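Local coordinates for toxin-like protein (Paenibacillus larvae subsp. larvae BRL-230010, PDB 5DZQ) that probably transfers ADP-ribose from NAD+ to a protein target, as a C3-like mono-ADP-ribosyltransferase toxin of a honeybee pathogen, at residues B[82-93]-B[157-168]; B[122-130]-B[189-197]. All coordinates share one frame; numbering follows the deposited sequence.

In the fold
From the N terminus, the chain leaves helix 69-83, forms edge strand 91-97 and runs on through helix 118-128 before strand 154-160 returns to pair with strand 91-97. That return is contact 1, which closes a loop across 63 residues and ties the end of helix 69-83 to the start of strand 167-170 of the three-stranded sheet. Contact 2 closes another, of 58 residues, when strand 187-198 comes back against the end of helix 118-128. The two loops cross, since 122-130 lies inside the first and 189-197 beyond it. Both contacts reach the same five-stranded sheet, their centres about 23 Å apart: contact 1 builds one edge, contact 2 packs a helix end near the other. They touch where Leu158 meets Tyr189.

Contact 1 (B[82-93]-B[157-168]); sequences LKKSKLSETVQV and TLKVPKGAHAGY. With GOL (glycerol), chain F.
An antiparallel strand pair at the edge of the mixed sheet of the ADP-ribosyltransferase fold joins Val91-Val93 to Leu158-Val160, and the pairing carries on into the loops at one end. Val91 and Val160 form a hydrogen-bonded pair, as do Val93 and Leu158; the beta-branched valines suit extended backbone and put methyls on one face, where Val93 CG2 meets Val160 CG2 at 3.9 Å. On the other face, Gln92 lies across Lys159. Bent at chi2 (-94°), Gln92 brings its amide to a glycerol probably left from crystallisation: NE2 donates to glycerol O2 and OE1 accepts from glycerol O3, which also takes a bond from Thr157 OG1; Asp192 OD2 holds the same glycerol.

Past the strands, Thr90 OG1 accepts from Lys162 N (3.0 Å) at the start of a type II turn, Pro161 to Ala164. Proline's ring-fixed phi (-74°) suits the first position; at Gly163, third, phi is 90° and a side chain would press on the preceding carbonyl. Leu87 grips the turn through its backbone, N to Ala164 O (2.8 Å) and O from Gly163 N (2.9 Å). Its CD2 crosses Val160 CG1 at 3.6 Å, while CD1 reaches Tyr168 CE1.

The small hydroxyl of Ser85 folds back on the helix end, where OG donates to Leu82 O (2.6 Å) and receives a weak bond from Ala166 N. Trp32 of helix 29-35 packs against Leu82 and Ser85. Lys83 CA sits over one face of the His165 ring, 4.0 Å from its centroid, a CH-pi contact, while ND1 points in the ring plane straight at Ser85 O, 2.8 Å away.

Contact 2 (B[122-130]-B[189-197]); sequences RKLRDEYQG and YKIDKMYII
Gly130 N donates to Ile191 O at 2.8 Å, where the chain leaving helix 118-128 meets strand 187-198. The carbonyl of Gly130 is taken too: Lys190, bent at chi4 (65°), brings NZ to within 2.7 Å of Gly130 O, from above the carbonyl plane. Glycine suits the positive phi here. At Gln129, first to leave the helix, CG stands anti to the backbone N (chi1 -169°) and the long chain reaches the strand, where OE1 accepts a weak bond from Met194 N (3.0 Å).

Beside these polar links, the unbranched chain of Met194 runs extended against the helix. Its SD lies 3.6 Å from Tyr128 CB and 5.2 Å from the centroid of the Tyr128 ring, an oblique Met-aromatic contact, and its CE crosses Leu124 CD2 at 3.6 Å. Ile191 CD1 meets Tyr128 CD2 at 3.5 Å, while Leu124 CD1 lies over a face of that ring.

Asp192 and Lys193 both face Glu208 in a classic beta bulge, and Asp192 OD2 is hydrogen-bonded to Thr210 OG1 and the glycerol of contact 1. The helix end rests on strand 187-198, which lies between strands 132-135 and 203-211 in the sheet, with Phe106 of helix 104-107 against Leu124.

Contact 1 (B[82-93]-B[157-168])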
loop_
_atom_site.group_PDB
_atom_site.type_symbol
_atom_site.label_atom_id
_atom_site.label_comp_id
_atom_site.label_asym_id
_atom_site.label_seq_id
_atom_site.Cartn_x
_atom_site.Cartn_y
_atom_site.Cartn_z
ATOM N N LEU B 82 1.837 -21.589 -2.736
ATOM C CA LEU B 82 0.444 -21.370 -3.117
ATOM C C LEU B 82 -0.158 -22.590 -3.809
ATOM O O LEU B 82 -1.371 -22.821 -3.727
ATOM C CB LEU B 82 0.316 -20.136 -4.010
ATOM C CG LEU B 82 0.250 -18.802 -3.254
ATOM C CD1 LEU B 82 0.389 -17.574 -4.188
ATOM C CD2 LEU B 82 -1.040 -18.704 -2.435
ATOM N N LYS B 83 0.670 -23.372 -4.500
ATOM C CA LYS B 83 0.147 -24.560 -5.177
ATOM C C LYS B 83 -0.300 -25.629 -4.182
ATOM O O LYS B 83 -1.069 -26.520 -4.533
ATOM C CB LYS B 83 1.182 -25.155 -6.134
ATOM C CG LYS B 83 1.219 -24.504 -7.505
ATOM C CD LYS B 83 2.306 -25.133 -8.368
ATOM C CE LYS B 83 2.451 -24.403 -9.693
ATOM N NZ LYS B 83 3.621 -24.895 -10.481
ATOM N N LYS B 84 0.179 -25.535 -2.944
ATOM C CA LYS B 84 -0.214 -26.478 -1.894
ATOM C C LYS B 84 -1.556 -26.099 -1.272
ATOM O O LYS B 84 -2.062 -26.804 -0.390
ATOM C CB LYS B 84 0.853 -26.549 -0.796
ATOM C CG LYS B 84 2.197 -27.128 -1.230
ATOM C CD LYS B 84 3.145 -27.203 -0.039
ATOM C CE LYS B 84 4.502 -27.769 -0.426
ATOM N NZ LYS B 84 5.433 -27.796 0.739
ATOM N N SER B 85 -2.122 -24.980 -1.717
ATOM C CA SER B 85 -3.437 -24.556 -1.240
ATOM C C SER B 85 -4.514 -24.894 -2.255
ATOM O O SER B 85 -4.258 -24.892 -3.456
ATOM C CB SER B 85 -3.459 -23.053 -0.944
ATOM O OG SER B 85 -3.393 -22.291 -2.141
ATOM N N LYS B 86 -5.715 -25.193 -1.761
ATOM C CA LYS B 86 -6.877 -25.469 -2.606
ATOM C C LYS B 86 -8.125 -24.971 -1.904
ATOM O O LYS B 86 -8.424 -25.424 -0.801
ATOM C CB LYS B 86 -7.033 -26.962 -2.898
ATOM C CG LYS B 86 -6.017 -27.575 -3.848
ATOM C CD LYS B 86 -6.342 -29.049 -4.063
ATOM C CE LYS B 86 -5.215 -29.790 -4.767
ATOM N NZ LYS B 86 -5.403 -31.273 -4.686
ATOM N N LEU B 87 -8.860 -24.064 -2.538
ATOM C CA LEU B 87 -10.019 -23.446 -1.906
ATOM C C LEU B 87 -11.094 -24.493 -1.650
ATOM O O LEU B 87 -11.408 -25.281 -2.536
ATOM C CB LEU B 87 -10.555 -22.321 -2.785
ATOM C CG LEU B 87 -11.254 -21.142 -2.123
ATOM C CD1 LEU B 87 -10.421 -20.564 -0.988
ATOM C CD2 LEU B 87 -11.510 -20.098 -3.182
ATOM N N SER B 88 -11.643 -24.507 -0.436
ATOM C CA SER B 88 -12.585 -25.551 -0.031
ATOM C C SER B 88 -13.966 -25.360 -0.653
ATOM O O SER B 88 -14.691 -26.320 -0.852
ATOM C CB SER B 88 -12.703 -25.601 1.491
ATOM O OG SER B 88 -13.302 -24.419 1.993
ATOM N N GLU B 89 -14.319 -24.115 -0.955
ATOM C CA GLU B 89 -15.574 -23.806 -1.637
ATOM C C GLU B 89 -15.438 -22.513 -2.430
ATOM O O GLU B 89 -14.466 -21.785 -2.269
ATOM C CB GLU B 89 -16.729 -23.702 -0.639
ATOM C CG GLU B 89 -17.509 -25.007 -0.469
ATOM C CD GLU B 89 -18.568 -24.929 0.616
ATOM O OE1 GLU B 89 -19.058 -23.812 0.890
ATOM O OE2 GLU B 89 -18.904 -25.985 1.198
ATOM N N THR B 90 -16.402 -22.229 -3.298
ATOM C CA THR B 90 -16.364 -20.977 -4.047
ATOM C C THR B 90 -16.572 -19.799 -3.102
ATOM O O THR B 90 -17.417 -19.862 -2.219
ATOM C CB THR B 90 -17.426 -20.959 -5.154
ATOM O OG1 THR B 90 -17.139 -22.007 -6.084
ATOM C CG2 THR B 90 -17.419 -19.630 -5.894
ATOM N N VAL B 91 -15.783 -18.738 -3.263
ATOM C CA VAL B 91 -15.897 -17.571 -2.388
ATOM C C VAL B 91 -15.905 -16.263 -3.172
ATOM O O VAL B 91 -15.360 -16.184 -4.278
ATOM C CB VAL B 91 -14.744 -17.511 -1.367
ATOM C CG1 VAL B 91 -14.714 -18.758 -0.512
ATOM C CG2 VAL B 91 -13.423 -17.328 -2.081
ATOM N N GLN B 92 -16.529 -15.241 -2.593
ATOM C CA GLN B 92 -16.446 -13.878 -3.124
ATOM C C GLN B 92 -15.426 -13.053 -2.350
ATOM O O GLN B 92 -15.473 -13.002 -1.129
ATOM C CB GLN B 92 -17.805 -13.179 -3.057
ATOM C CG GLN B 92 -18.875 -13.790 -3.925
ATOM C CD GLN B 92 -18.984 -13.122 -5.285
ATOM O OE1 GLN B 92 -18.727 -11.921 -5.431
ATOM N NE2 GLN B 92 -19.374 -13.899 -6.288
ATOM N N VAL B 93 -14.502 -12.404 -3.052
ATOM C CA VAL B 93 -13.556 -11.516 -2.393
ATOM C C VAL B 93 -13.538 -10.186 -3.122
ATOM O O VAL B 93 -14.162 -10.047 -4.175
ATOM C CB VAL B 93 -12.143 -12.123 -2.345
ATOM C CG1 VAL B 93 -12.157 -13.388 -1.489
ATOM C CG2 VAL B 93 -11.654 -12.438 -3.756
ATOM N N THR B 157 -14.983 -6.948 -7.306
ATOM C CA THR B 157 -15.316 -8.182 -6.597
ATOM C C THR B 157 -14.984 -9.356 -7.507
ATOM O O THR B 157 -15.174 -9.275 -8.718
ATOM C CB THR B 157 -16.801 -8.252 -6.173
ATOM O OG1 THR B 157 -17.638 -7.907 -7.279
ATOM C CG2 THR B 157 -17.075 -7.303 -5.018
ATOM N N LEU B 158 -14.467 -10.432 -6.921
ATOM C CA LEU B 158 -14.042 -11.598 -7.684
ATOM C C LEU B 158 -14.669 -12.859 -7.132
ATOM O O LEU B 158 -14.635 -13.105 -5.925
ATOM C CB LEU B 158 -12.515 -11.757 -7.661
ATOM C CG LEU B 158 -11.657 -10.615 -8.200
ATOM C CD1 LEU B 158 -10.605 -10.190 -7.186
ATOM C CD2 LEU B 158 -11.001 -11.023 -9.504
ATOM N N LYS B 159 -15.221 -13.667 -8.024
ATOM C CA LYS B 159 -15.683 -14.990 -7.646
ATOM C C LYS B 159 -14.529 -15.957 -7.866
ATOM O O LYS B 159 -14.018 -16.093 -8.975
ATOM C CB LYS B 159 -16.922 -15.389 -8.454
ATOM C CG LYS B 159 -17.385 -16.824 -8.235
ATOM C CD LYS B 159 -18.711 -17.111 -8.967
ATOM C CE LYS B 159 -18.616 -16.753 -10.443
ATOM N NZ LYS B 159 -19.939 -16.856 -11.128
ATOM N N VAL B 160 -14.078 -16.588 -6.792
ATOM C CA VAL B 160 -12.974 -17.534 -6.886
ATOM C C VAL B 160 -13.558 -18.923 -6.730
ATOM O O VAL B 160 -14.176 -19.221 -5.709
ATOM C CB VAL B 160 -11.901 -17.282 -5.816
ATOM C CG1 VAL B 160 -10.655 -18.099 -6.102
ATOM C CG2 VAL B 160 -11.558 -15.802 -5.755
ATOM N N PRO B 161 -13.369 -19.781 -7.745
ATOM C CA PRO B 161 -14.038 -21.086 -7.770
ATOM C C PRO B 161 -13.456 -22.089 -6.784
ATOM O O PRO B 161 -12.272 -22.033 -6.473
ATOM C CB PRO B 161 -13.819 -21.562 -9.210
ATOM C CG PRO B 161 -12.550 -20.912 -9.621
ATOM C CD PRO B 161 -12.531 -19.563 -8.937
ATOM N N LYS B 162 -14.300 -22.994 -6.295
ATOM C CA LYS B 162 -13.850 -24.138 -5.510
ATOM C C LYS B 162 -12.684 -24.845 -6.203
ATOM O O LYS B 162 -12.683 -25.021 -7.426
ATOM C CB LYS B 162 -15.016 -25.116 -5.294
ATOM C CG LYS B 162 -14.704 -26.289 -4.374
ATOM C CD LYS B 162 -15.862 -27.274 -4.344
ATOM C CE LYS B 162 -15.727 -28.273 -3.206
ATOM N NZ LYS B 162 -14.502 -29.100 -3.331
ATOM N N GLY B 163 -11.679 -25.232 -5.423
ATOM C CA GLY B 163 -10.565 -26.001 -5.950
ATOM C C GLY B 163 -9.410 -25.156 -6.452
ATOM O O GLY B 163 -8.341 -25.686 -6.737
ATOM N N ALA B 164 -9.618 -23.844 -6.557
ATOM C CA ALA B 164 -8.569 -22.934 -7.031
ATOM C C ALA B 164 -7.418 -22.861 -6.043
ATOM O O ALA B 164 -7.619 -22.986 -4.829
ATOM C CB ALA B 164 -9.134 -21.538 -7.270
ATOM N N HIS B 165 -6.209 -22.661 -6.559
ATOM C CA HIS B 165 -5.098 -22.340 -5.694
ATOM C C HIS B 165 -5.384 -20.963 -5.123
ATOM O O HIS B 165 -5.623 -19.998 -5.860
ATOM C CB HIS B 165 -3.761 -22.392 -6.442
ATOM C CG HIS B 165 -3.418 -23.755 -6.960
ATOM N ND1 HIS B 165 -3.574 -24.899 -6.203
ATOM C CD2 HIS B 165 -2.948 -24.164 -8.162
ATOM C CE1 HIS B 165 -3.210 -25.950 -6.915
ATOM N NE2 HIS B 165 -2.828 -25.532 -8.110
ATOM N N ALA B 166 -5.401 -20.891 -3.803
ATOM C CA ALA B 166 -5.654 -19.641 -3.093
ATOM C C ALA B 166 -5.482 -19.946 -1.627
ATOM O O ALA B 166 -6.079 -20.897 -1.125
ATOM C CB ALA B 166 -7.066 -19.098 -3.377
ATOM N N GLY B 167 -4.658 -19.162 -0.944
ATOM C CA GLY B 167 -4.398 -19.405 0.462
ATOM C C GLY B 167 -4.798 -18.233 1.338
ATOM O O GLY B 167 -4.594 -17.074 0.969
ATOM N N TYR B 168 -5.392 -18.531 2.491
ATOM C CA TYR B 168 -5.705 -17.479 3.450
ATOM C C TYR B 168 -4.452 -17.054 4.199
ATOM O O TYR B 168 -3.664 -17.894 4.646
ATOM C CB TYR B 168 -6.778 -17.948 4.426
ATOM C CG TYR B 168 -8.147 -18.080 3.787
ATOM C CD1 TYR B 168 -8.516 -19.241 3.113
ATOM C CD2 TYR B 168 -9.065 -17.038 3.848
ATOM C CE1 TYR B 168 -9.776 -19.365 2.519
ATOM C CE2 TYR B 168 -10.325 -17.155 3.266
ATOM C CZ TYR B 168 -10.671 -18.314 2.606
ATOM O OH TYR B 168 -11.918 -18.416 2.027
HETATM C C1 GOL F . -19.180 -12.414 -11.013
HETATM O O1 GOL F . -19.077 -11.356 -11.940
HETATM C C2 GOL F . -19.547 -11.855 -9.646
HETATM O O2 GOL F . -20.049 -12.908 -8.851
HETATM C C3 GOL F . -18.292 -11.277 -8.991
HETATM O O3 GOL F . -18.679 -10.422 -7.937
#

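Contact 2 (B[122-130]-B[189-197])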
loop_
_atom_site.group_PDB
_atom_site.type_symbol
_atom_site.label_atom_id
_atom_site.label_comp_id
_atom_site.label_asym_id
_atom_site.label_seq_id
_atom_site.Cartn_x
_atom_site.Cartn_y
_atom_site.Cartn_z
ATOM N N ARG B 122 -17.637 4.736 -20.976
ATOM C CA ARG B 122 -18.126 3.938 -22.093
ATOM C C ARG B 122 -16.981 3.257 -22.839
ATOM O O ARG B 122 -17.015 2.051 -23.087
ATOM C CB ARG B 122 -18.923 4.825 -23.045
ATOM C CG ARG B 122 -20.037 4.133 -23.801
ATOM C CD ARG B 122 -20.944 5.182 -24.442
ATOM N NE ARG B 122 -21.382 6.172 -23.458
ATOM C CZ ARG B 122 -21.687 7.436 -23.740
ATOM N NH1 ARG B 122 -21.603 7.881 -24.988
ATOM N NH2 ARG B 122 -22.073 8.255 -22.770
ATOM N N LYS B 123 -15.960 4.041 -23.174
ATOM C CA LYS B 123 -14.774 3.528 -23.848
ATOM C C LYS B 123 -14.048 2.487 -22.992
ATOM O O LYS B 123 -13.627 1.442 -23.492
ATOM C CB LYS B 123 -13.827 4.678 -24.194
ATOM C CG LYS B 123 -12.695 4.311 -25.140
ATOM C CD LYS B 123 -11.536 5.294 -24.997
ATOM C CE LYS B 123 -10.491 5.110 -26.084
ATOM N NZ LYS B 123 -10.984 5.609 -27.400
ATOM N N LEU B 124 -13.903 2.773 -21.701
ATOM C CA LEU B 124 -13.238 1.846 -20.794
ATOM C C LEU B 124 -13.995 0.522 -20.723
ATOM O O LEU B 124 -13.395 -0.548 -20.841
ATOM C CB LEU B 124 -13.105 2.457 -19.398
ATOM C CG LEU B 124 -12.335 1.626 -18.363
ATOM C CD1 LEU B 124 -10.926 1.324 -18.844
ATOM C CD2 LEU B 124 -12.305 2.314 -16.996
ATOM N N ARG B 125 -15.312 0.605 -20.544
ATOM C CA ARG B 125 -16.151 -0.585 -20.422
ATOM C C ARG B 125 -16.089 -1.466 -21.675
ATOM O O ARG B 125 -15.937 -2.679 -21.572
ATOM C CB ARG B 125 -17.598 -0.186 -20.125
ATOM C CG ARG B 125 -18.480 -1.334 -19.645
ATOM C CD ARG B 125 -19.891 -0.851 -19.343
ATOM N NE ARG B 125 -20.380 0.018 -20.408
ATOM C CZ ARG B 125 -21.601 0.540 -20.455
ATOM N NH1 ARG B 125 -22.474 0.277 -19.489
ATOM N NH2 ARG B 125 -21.948 1.324 -21.469
ATOM N N ASP B 126 -16.210 -0.856 -22.853
ATOM C CA ASP B 126 -16.078 -1.594 -24.111
ATOM C C ASP B 126 -14.713 -2.256 -24.218
ATOM O O ASP B 126 -14.584 -3.383 -24.695
ATOM C CB ASP B 126 -16.300 -0.669 -25.308
ATOM C CG ASP B 126 -17.765 -0.376 -25.551
ATOM O OD1 ASP B 126 -18.602 -1.253 -25.248
ATOM O OD2 ASP B 126 -18.082 0.728 -26.044
ATOM N N GLU B 127 -13.695 -1.547 -23.754
ATOM C CA GLU B 127 -12.342 -2.060 -23.775
ATOM C C GLU B 127 -12.176 -3.220 -22.796
ATOM O O GLU B 127 -11.390 -4.127 -23.038
ATOM C CB GLU B 127 -11.355 -0.933 -23.453
ATOM C CG GLU B 127 -9.894 -1.269 -23.691
ATOM C CD GLU B 127 -9.061 -0.037 -24.012
ATOM O OE1 GLU B 127 -9.532 0.813 -24.803
ATOM O OE2 GLU B 127 -7.937 0.083 -23.473
ATOM N N TYR B 128 -12.939 -3.204 -21.706
ATOM C CA TYR B 128 -12.715 -4.132 -20.592
ATOM C C TYR B 128 -13.740 -5.264 -20.453
ATOM O O TYR B 128 -13.368 -6.421 -20.245
ATOM C CB TYR B 128 -12.677 -3.350 -19.274
ATOM C CG TYR B 128 -11.289 -3.015 -18.775
ATOM C CD1 TYR B 128 -10.284 -2.625 -19.652
ATOM C CD2 TYR B 128 -10.991 -3.071 -17.418
ATOM C CE1 TYR B 128 -9.014 -2.314 -19.188
ATOM C CE2 TYR B 128 -9.729 -2.759 -16.945
ATOM C CZ TYR B 128 -8.744 -2.383 -17.833
ATOM O OH TYR B 128 -7.488 -2.073 -17.356
ATOM N N GLN B 129 -15.024 -4.933 -20.547
ATOM C CA GLN B 129 -16.075 -5.889 -20.199
ATOM C C GLN B 129 -16.148 -7.078 -21.159
ATOM O O GLN B 129 -16.097 -6.916 -22.376
ATOM C CB GLN B 129 -17.435 -5.186 -20.140
ATOM C CG GLN B 129 -18.538 -6.042 -19.534
ATOM C CD GLN B 129 -19.838 -5.289 -19.350
ATOM O OE1 GLN B 129 -19.924 -4.360 -18.544
ATOM N NE2 GLN B 129 -20.864 -5.693 -20.091
ATOM N N GLY B 130 -16.267 -8.273 -20.591
ATOM C CA GLY B 130 -16.405 -9.488 -21.371
ATOM C C GLY B 130 -15.072 -10.143 -21.672
ATOM O O GLY B 130 -15.018 -11.256 -22.195
ATOM N N TYR B 189 -8.659 -13.520 -14.930
ATOM C CA TYR B 189 -10.026 -13.304 -14.513
ATOM C C TYR B 189 -10.825 -12.662 -15.638
ATOM O O TYR B 189 -10.316 -11.817 -16.381
ATOM C CB TYR B 189 -10.078 -12.447 -13.238
ATOM C CG TYR B 189 -9.437 -11.089 -13.369
ATOM C CD1 TYR B 189 -8.076 -10.916 -13.152
ATOM C CD2 TYR B 189 -10.196 -9.969 -13.692
ATOM C CE1 TYR B 189 -7.482 -9.667 -13.269
ATOM C CE2 TYR B 189 -9.615 -8.720 -13.808
ATOM C CZ TYR B 189 -8.257 -8.575 -13.593
ATOM O OH TYR B 189 -7.676 -7.341 -13.712
ATOM N N LYS B 190 -12.074 -13.096 -15.776
ATOM C CA LYS B 190 -12.950 -12.548 -16.793
ATOM C C LYS B 190 -13.805 -11.445 -16.198
ATOM O O LYS B 190 -14.484 -11.644 -15.189
ATOM C CB LYS B 190 -13.833 -13.637 -17.397
ATOM C CG LYS B 190 -14.842 -13.117 -18.405
ATOM C CD LYS B 190 -15.823 -14.211 -18.778
ATOM C CE LYS B 190 -16.833 -13.721 -19.791
ATOM N NZ LYS B 190 -16.166 -13.396 -21.075
ATOM N N ILE B 191 -13.778 -10.278 -16.822
ATOM C CA ILE B 191 -14.591 -9.180 -16.342
ATOM C C ILE B 191 -16.018 -9.413 -16.821
ATOM O O ILE B 191 -16.306 -9.335 -18.017
ATOM C CB ILE B 191 -14.040 -7.832 -16.820
ATOM C CG1 ILE B 191 -12.691 -7.583 -16.138
ATOM C CG2 ILE B 191 -15.021 -6.706 -16.528
ATOM C CD1 ILE B 191 -12.019 -6.301 -16.536
ATOM N N ASP B 192 -16.897 -9.751 -15.879
ATOM C CA ASP B 192 -18.270 -10.131 -16.205
ATOM C C ASP B 192 -19.137 -8.901 -16.421
ATOM O O ASP B 192 -19.977 -8.868 -17.314
ATOM C CB ASP B 192 -18.878 -10.996 -15.091
ATOM C CG ASP B 192 -18.186 -12.350 -14.936
ATOM O OD1 ASP B 192 -18.010 -13.070 -15.942
ATOM O OD2 ASP B 192 -17.834 -12.705 -13.790
ATOM N N LYS B 193 -18.930 -7.885 -15.594
ATOM C CA LYS B 193 -19.763 -6.692 -15.640
ATOM C C LYS B 193 -18.983 -5.501 -15.124
ATOM O O LYS B 193 -18.098 -5.644 -14.284
ATOM C CB LYS B 193 -21.034 -6.900 -14.815
ATOM C CG LYS B 193 -22.194 -5.993 -15.178
ATOM C CD LYS B 193 -23.431 -6.380 -14.382
ATOM C CE LYS B 193 -24.681 -5.663 -14.875
ATOM N NZ LYS B 193 -25.900 -6.110 -14.127
ATOM N N MET B 194 -19.308 -4.322 -15.624
ATOM C CA MET B 194 -18.612 -3.114 -15.212
ATOM C C MET B 194 -19.589 -1.947 -15.181
ATOM O O MET B 194 -20.291 -1.708 -16.164
ATOM C CB MET B 194 -17.449 -2.840 -16.172
ATOM C CG MET B 194 -16.376 -1.948 -15.641
ATOM S SD MET B 194 -14.899 -2.053 -16.690
ATOM C CE MET B 194 -13.964 -0.680 -16.037
ATOM N N TYR B 195 -19.666 -1.233 -14.060
ATOM C CA TYR B 195 -20.611 -0.120 -13.968
ATOM C C TYR B 195 -20.239 0.884 -12.903
ATOM O O TYR B 195 -19.351 0.652 -12.081
ATOM C CB TYR B 195 -22.045 -0.625 -13.704
ATOM C CG TYR B 195 -22.194 -1.539 -12.495
ATOM C CD1 TYR B 195 -21.967 -2.907 -12.610
ATOM C CD2 TYR B 195 -22.580 -1.042 -11.259
ATOM C CE1 TYR B 195 -22.112 -3.751 -11.527
ATOM C CE2 TYR B 195 -22.726 -1.883 -10.158
ATOM C CZ TYR B 195 -22.492 -3.236 -10.305
ATOM O OH TYR B 195 -22.620 -4.083 -9.232
ATOM N N ILE B 196 -20.937 2.011 -12.935
ATOM C CA ILE B 196 -20.728 3.087 -11.987
ATOM C C ILE B 196 -21.731 3.015 -10.848
ATOM O O ILE B 196 -22.935 3.028 -11.075
ATOM C CB ILE B 196 -20.865 4.457 -12.670
ATOM C CG1 ILE B 196 -19.864 4.588 -13.823
ATOM C CG2 ILE B 196 -20.709 5.585 -11.649
ATOM C CD1 ILE B 196 -20.207 5.711 -14.783
ATOM N N ILE B 197 -21.238 2.960 -9.621
ATOM C CA ILE B 197 -22.113 3.034 -8.462
ATOM C C ILE B 197 -22.183 4.482 -7.987
ATOM O O ILE B 197 -21.164 5.095 -7.654
ATOM C CB ILE B 197 -21.630 2.129 -7.318
ATOM C CG1 ILE B 197 -21.544 0.679 -7.791
ATOM C CG2 ILE B 197 -22.566 2.214 -6.132
ATOM C CD1 ILE B 197 -21.014 -0.270 -6.729
#